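Local coordinates for metagenomic carboxyl esterase MGS0156 (Uncultured organism, PDB 5D8M), which probably hydrolyses carboxylic esters, with a core consistent with the alpha/beta-hydrolase fold, at residues S183-E195 against S224-E236. Residues are numbered along the deposited sequence; the frame is centred on the assembly and turned at random.
Sequences SVAGAIDGSPLAE and SLKRAYRLRFLAE
S191 N and L225 O make the direct hydrogen bond of this contact, 3.0 Å long. Beside it, G190 CA lies 3.1 Å from the same L225 O; a side chain on G190 would run into that carbonyl. Alongside, R227 CA makes a CA-H...O contact with D189 O (3.4 Å).

Waters bridge several of the remaining polar groups. Water 1 donates to I188 O and R230 O and accepts from R230 NE; water 2 links D189 O to R227 NE.

R230 lays its CG 3.6 Å from G190 N, then bends at chi2 (-97°) and again at chi3 (52°), turning its guanidinium back so that NH1 reaches S224 O (2.9 Å) while NH2 pairs with E166. A leucine here would probably leave S224 O and E166 without their mate and water 1 less firmly held. R227, in turn, is paired with D283.

Apolar contacts flank these polar groups: A187 CB on L225 CD2 (3.7 Å), and I188 CG2 meeting L234 CD1 at about a right angle (3.8 Å). D189 OD1 sits against the methyls of L231 and L234; K226 CD crosses 3.4 Å from E195 OE2, the charged ends beyond a salt bridge.

The loop after strand 178-184, on which helix 227-236 packs, is backbone-bonded through A187 to S158, at the turn between strand 151-157 and helix 159-170, consistent with the nucleophile elbow of an alpha/beta-hydrolase fold.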
loop_
_atom_site.group_PDB
_atom_site.type_symbol
_atom_site.label_atom_id
_atom_site.label_comp_id
_atom_site.label_asym_id
_atom_site.label_seq_id
_atom_site.Cartn_x
_atom_site.Cartn_y
_atom_site.Cartn_z
ATOM N N SER A 183 0.405 -4.495 -3.176
ATOM C CA SER A 183 0.413 -3.795 -1.912
ATOM C C SER A 183 1.464 -2.678 -1.933
ATOM O O SER A 183 2.648 -2.947 -2.179
ATOM C CB SER A 183 0.728 -4.814 -0.787
ATOM O OG SER A 183 0.617 -4.230 0.495
ATOM N N VAL A 184 1.044 -1.448 -1.660
ATOM C CA VAL A 184 1.939 -0.310 -1.531
ATOM C C VAL A 184 1.898 0.217 -0.092
ATOM O O VAL A 184 0.895 0.802 0.328
ATOM C CB VAL A 184 1.546 0.827 -2.513
ATOM C CG1 VAL A 184 2.557 1.950 -2.472
ATOM C CG2 VAL A 184 1.390 0.261 -3.959
ATOM N N ALA A 185 2.984 0.011 0.658
ATOM C CA ALA A 185 2.994 0.277 2.087
ATOM C C ALA A 185 1.745 -0.337 2.749
ATOM O O ALA A 185 1.102 0.281 3.596
ATOM C CB ALA A 185 3.066 1.780 2.360
ATOM N N GLY A 186 1.407 -1.558 2.353
ATOM C CA GLY A 186 0.252 -2.223 2.912
ATOM C C GLY A 186 0.523 -2.737 4.303
ATOM O O GLY A 186 1.611 -3.232 4.596
ATOM N N ALA A 187 -0.476 -2.641 5.164
ATOM C CA ALA A 187 -0.322 -3.043 6.562
ATOM C C ALA A 187 -0.563 -4.534 6.709
ATOM O O ALA A 187 -1.453 -4.954 7.449
ATOM C CB ALA A 187 -1.303 -2.250 7.454
ATOM N N ILE A 188 0.232 -5.337 6.013
ATOM C CA ILE A 188 -0.041 -6.777 5.930
ATOM C C ILE A 188 -0.059 -7.450 7.312
ATOM O O ILE A 188 -0.972 -8.218 7.633
ATOM C CB ILE A 188 0.989 -7.477 5.020
ATOM C CG1 ILE A 188 1.113 -6.752 3.668
ATOM C CG2 ILE A 188 0.648 -8.977 4.855
ATOM C CD1 ILE A 188 -0.216 -6.517 2.926
ATOM N N ASP A 189 0.946 -7.156 8.140
ATOM C CA ASP A 189 0.976 -7.652 9.509
ATOM C C ASP A 189 0.445 -6.638 10.524
ATOM O O ASP A 189 0.696 -6.765 11.723
ATOM C CB ASP A 189 2.400 -8.030 9.924
ATOM C CG ASP A 189 2.978 -9.178 9.116
ATOM O OD1 ASP A 189 2.209 -9.961 8.515
ATOM O OD2 ASP A 189 4.221 -9.308 9.121
ATOM N N GLY A 190 -0.285 -5.637 10.058
ATOM C CA GLY A 190 -0.781 -4.610 10.957
ATOM C C GLY A 190 0.353 -3.667 11.347
ATOM O O GLY A 190 1.324 -3.504 10.591
ATOM N N SER A 191 0.229 -3.039 12.512
ATOM C CA SER A 191 1.274 -2.148 13.038
ATOM C C SER A 191 1.208 -2.168 14.548
ATOM O O SER A 191 0.110 -2.175 15.114
ATOM C CB SER A 191 1.086 -0.706 12.509
ATOM O OG SER A 191 1.994 0.190 13.159
ATOM N N PRO A 192 2.375 -2.180 15.229
ATOM C CA PRO A 192 2.289 -2.110 16.685
ATOM C C PRO A 192 1.662 -0.803 17.178
ATOM O O PRO A 192 1.184 -0.746 18.307
ATOM C CB PRO A 192 3.751 -2.230 17.140
ATOM C CG PRO A 192 4.573 -1.945 15.932
ATOM C CD PRO A 192 3.760 -2.257 14.738
ATOM N N LEU A 193 1.640 0.222 16.339
ATOM C CA LEU A 193 1.034 1.494 16.734
ATOM C C LEU A 193 -0.467 1.339 16.987
ATOM O O LEU A 193 -1.034 2.079 17.773
ATOM C CB LEU A 193 1.272 2.557 15.661
ATOM C CG LEU A 193 2.736 2.955 15.449
ATOM C CD1 LEU A 193 2.849 3.899 14.263
ATOM C CD2 LEU A 193 3.360 3.579 16.687
ATOM N N ALA A 194 -1.112 0.372 16.338
ATOM C CA ALA A 194 -2.541 0.169 16.576
ATOM C C ALA A 194 -2.814 -0.206 18.039
ATOM O O ALA A 194 -3.901 0.034 18.566
ATOM C CB ALA A 194 -3.111 -0.895 15.623
ATOM N N GLU A 195 -1.825 -0.766 18.714
ATOM C CA GLU A 195 -2.011 -1.121 20.117
ATOM C C GLU A 195 -1.460 -0.062 21.057
ATOM O O GLU A 195 -1.752 -0.080 22.242
ATOM C CB GLU A 195 -1.345 -2.463 20.423
ATOM C CG GLU A 195 -2.063 -3.675 19.853
ATOM C CD GLU A 195 -3.101 -4.257 20.794
ATOM O OE1 GLU A 195 -3.550 -3.549 21.726
ATOM O OE2 GLU A 195 -3.466 -5.439 20.599
ATOM N N SER A 224 -8.617 -4.042 13.049
ATOM C CA SER A 224 -8.195 -4.670 11.813
ATOM C C SER A 224 -6.699 -4.510 11.586
ATOM O O SER A 224 -6.122 -5.216 10.761
ATOM C CB SER A 224 -8.969 -4.087 10.626
ATOM O OG SER A 224 -10.326 -4.440 10.702
ATOM N N LEU A 225 -6.093 -3.563 12.292
ATOM C CA LEU A 225 -4.674 -3.265 12.130
ATOM C C LEU A 225 -3.793 -3.807 13.257
ATOM O O LEU A 225 -2.582 -3.591 13.256
ATOM C CB LEU A 225 -4.480 -1.752 12.004
ATOM C CG LEU A 225 -5.092 -1.227 10.700
ATOM C CD1 LEU A 225 -5.069 0.315 10.636
ATOM C CD2 LEU A 225 -4.328 -1.854 9.534
ATOM N N LYS A 226 -4.384 -4.496 14.228
ATOM C CA LYS A 226 -3.585 -5.057 15.319
ATOM C C LYS A 226 -2.778 -6.241 14.818
ATOM O O LYS A 226 -3.276 -7.084 14.085
ATOM C CB LYS A 226 -4.463 -5.478 16.506
ATOM C CG LYS A 226 -5.057 -4.271 17.217
ATOM C CD LYS A 226 -5.953 -4.626 18.372
ATOM C CE LYS A 226 -6.583 -3.351 18.939
ATOM N NZ LYS A 226 -7.402 -3.661 20.130
ATOM N N ARG A 227 -1.515 -6.275 15.209
ATOM C CA ARG A 227 -0.601 -7.304 14.770
ATOM C C ARG A 227 -1.154 -8.717 15.062
ATOM O O ARG A 227 -1.145 -9.578 14.188
ATOM C CB ARG A 227 0.763 -7.102 15.448
ATOM C CG ARG A 227 1.720 -8.250 15.247
ATOM C CD ARG A 227 3.086 -7.941 15.862
ATOM N NE ARG A 227 3.823 -6.986 15.044
ATOM C CZ ARG A 227 5.042 -6.555 15.325
ATOM N NH1 ARG A 227 5.652 -6.985 16.417
ATOM N NH2 ARG A 227 5.648 -5.694 14.517
ATOM N N ALA A 228 -1.646 -8.936 16.280
ATOM C CA ALA A 228 -2.221 -10.224 16.656
ATOM C C ALA A 228 -3.347 -10.630 15.688
ATOM O O ALA A 228 -3.399 -11.747 15.191
ATOM C CB ALA A 228 -2.733 -10.172 18.085
ATOM N N TYR A 229 -4.230 -9.696 15.390
ATOM C CA TYR A 229 -5.325 -9.977 14.482
ATOM C C TYR A 229 -4.853 -10.310 13.061
ATOM O O TYR A 229 -5.285 -11.289 12.455
ATOM C CB TYR A 229 -6.261 -8.783 14.451
ATOM C CG TYR A 229 -7.544 -9.047 13.710
ATOM C CD1 TYR A 229 -8.626 -9.641 14.354
ATOM C CD2 TYR A 229 -7.680 -8.693 12.378
ATOM C CE1 TYR A 229 -9.810 -9.877 13.681
ATOM C CE2 TYR A 229 -8.854 -8.921 11.702
ATOM C CZ TYR A 229 -9.919 -9.506 12.352
ATOM O OH TYR A 229 -11.093 -9.733 11.665
ATOM N N ARG A 230 -3.971 -9.475 12.534
ATOM C CA ARG A 230 -3.465 -9.631 11.178
ATOM C C ARG A 230 -2.612 -10.908 10.996
ATOM O O ARG A 230 -2.711 -11.556 9.965
ATOM C CB ARG A 230 -2.660 -8.384 10.780
ATOM C CG ARG A 230 -3.526 -7.110 10.625
ATOM C CD ARG A 230 -3.939 -6.812 9.155
ATOM N NE ARG A 230 -4.561 -7.960 8.493
ATOM C CZ ARG A 230 -5.872 -8.197 8.440
ATOM N NH1 ARG A 230 -6.749 -7.346 8.974
ATOM N NH2 ARG A 230 -6.321 -9.262 7.801
ATOM N N LEU A 231 -1.792 -11.251 11.984
ATOM C CA LEU A 231 -0.993 -12.487 11.931
ATOM C C LEU A 231 -1.885 -13.726 12.007
ATOM O O LEU A 231 -1.649 -14.713 11.319
ATOM C CB LEU A 231 0.030 -12.526 13.062
ATOM C CG LEU A 231 1.234 -11.611 12.817
ATOM C CD1 LEU A 231 2.148 -11.616 14.014
ATOM C CD2 LEU A 231 1.981 -12.024 11.560
ATOM N N ARG A 232 -2.914 -13.655 12.839
ATOM C CA ARG A 232 -3.883 -14.732 12.962
ATOM C C ARG A 232 -4.647 -14.963 11.641
ATOM O O ARG A 232 -4.907 -16.107 11.252
ATOM C CB ARG A 232 -4.855 -14.424 14.107
ATOM C CG ARG A 232 -6.159 -15.178 14.031
ATOM C CD ARG A 232 -6.328 -16.103 15.181
ATOM N NE ARG A 232 -6.499 -15.391 16.441
ATOM C CZ ARG A 232 -6.786 -15.994 17.595
ATOM N NH1 ARG A 232 -6.934 -17.312 17.636
ATOM N NH2 ARG A 232 -6.918 -15.282 18.704
ATOM N N PHE A 233 -5.004 -13.878 10.959
ATOM C CA PHE A 233 -5.644 -13.978 9.650
ATOM C C PHE A 233 -4.777 -14.770 8.690
ATOM O O PHE A 233 -5.272 -15.646 7.990
ATOM C CB PHE A 233 -5.910 -12.598 9.063
ATOM C CG PHE A 233 -6.399 -12.620 7.641
ATOM C CD1 PHE A 233 -7.724 -12.879 7.358
ATOM C CD2 PHE A 233 -5.535 -12.338 6.587
ATOM C CE1 PHE A 233 -8.194 -12.865 6.038
ATOM C CE2 PHE A 233 -6.003 -12.328 5.275
ATOM C CZ PHE A 233 -7.323 -12.577 5.009
ATOM N N LEU A 234 -3.483 -14.449 8.662
ATOM C CA LEU A 234 -2.567 -15.086 7.711
ATOM C C LEU A 234 -2.256 -16.514 8.135
ATOM O O LEU A 234 -1.967 -17.348 7.297
ATOM C CB LEU A 234 -1.272 -14.277 7.579
ATOM C CG LEU A 234 -1.410 -12.965 6.791
ATOM C CD1 LEU A 234 -0.122 -12.158 6.859
ATOM C CD2 LEU A 234 -1.752 -13.261 5.353
ATOM N N ALA A 235 -2.285 -16.790 9.435
ATOM C CA ALA A 235 -2.096 -18.161 9.919
ATOM C C ALA A 235 -3.285 -19.050 9.576
ATOM O O ALA A 235 -3.127 -20.260 9.415
ATOM C CB ALA A 235 -1.867 -18.177 11.441
ATOM N N GLU A 236 -4.471 -18.451 9.485
ATOM C CA GLU A 236 -5.721 -19.221 9.416
ATOM C C GLU A 236 -6.340 -19.316 8.020
ATOM O O GLU A 236 -7.170 -20.180 7.779
ATOM C CB GLU A 236 -6.761 -18.630 10.383
ATOM C CG GLU A 236 -6.435 -18.875 11.866
ATOM C CD GLU A 236 -7.515 -18.357 12.807
ATOM O OE1 GLU A 236 -7.530 -18.757 13.990
ATOM O OE2 GLU A 236 -8.353 -17.544 12.366
HETATM O O HOH W 1 -2.964 -10.075 7.459
HETATM O O HOH W 2 2.881 -5.236 13.005
HETATM O O HOH W 3 -0.597 -4.031 16.791
HETATM O O HOH W 4 -1.647 -7.083 18.581
#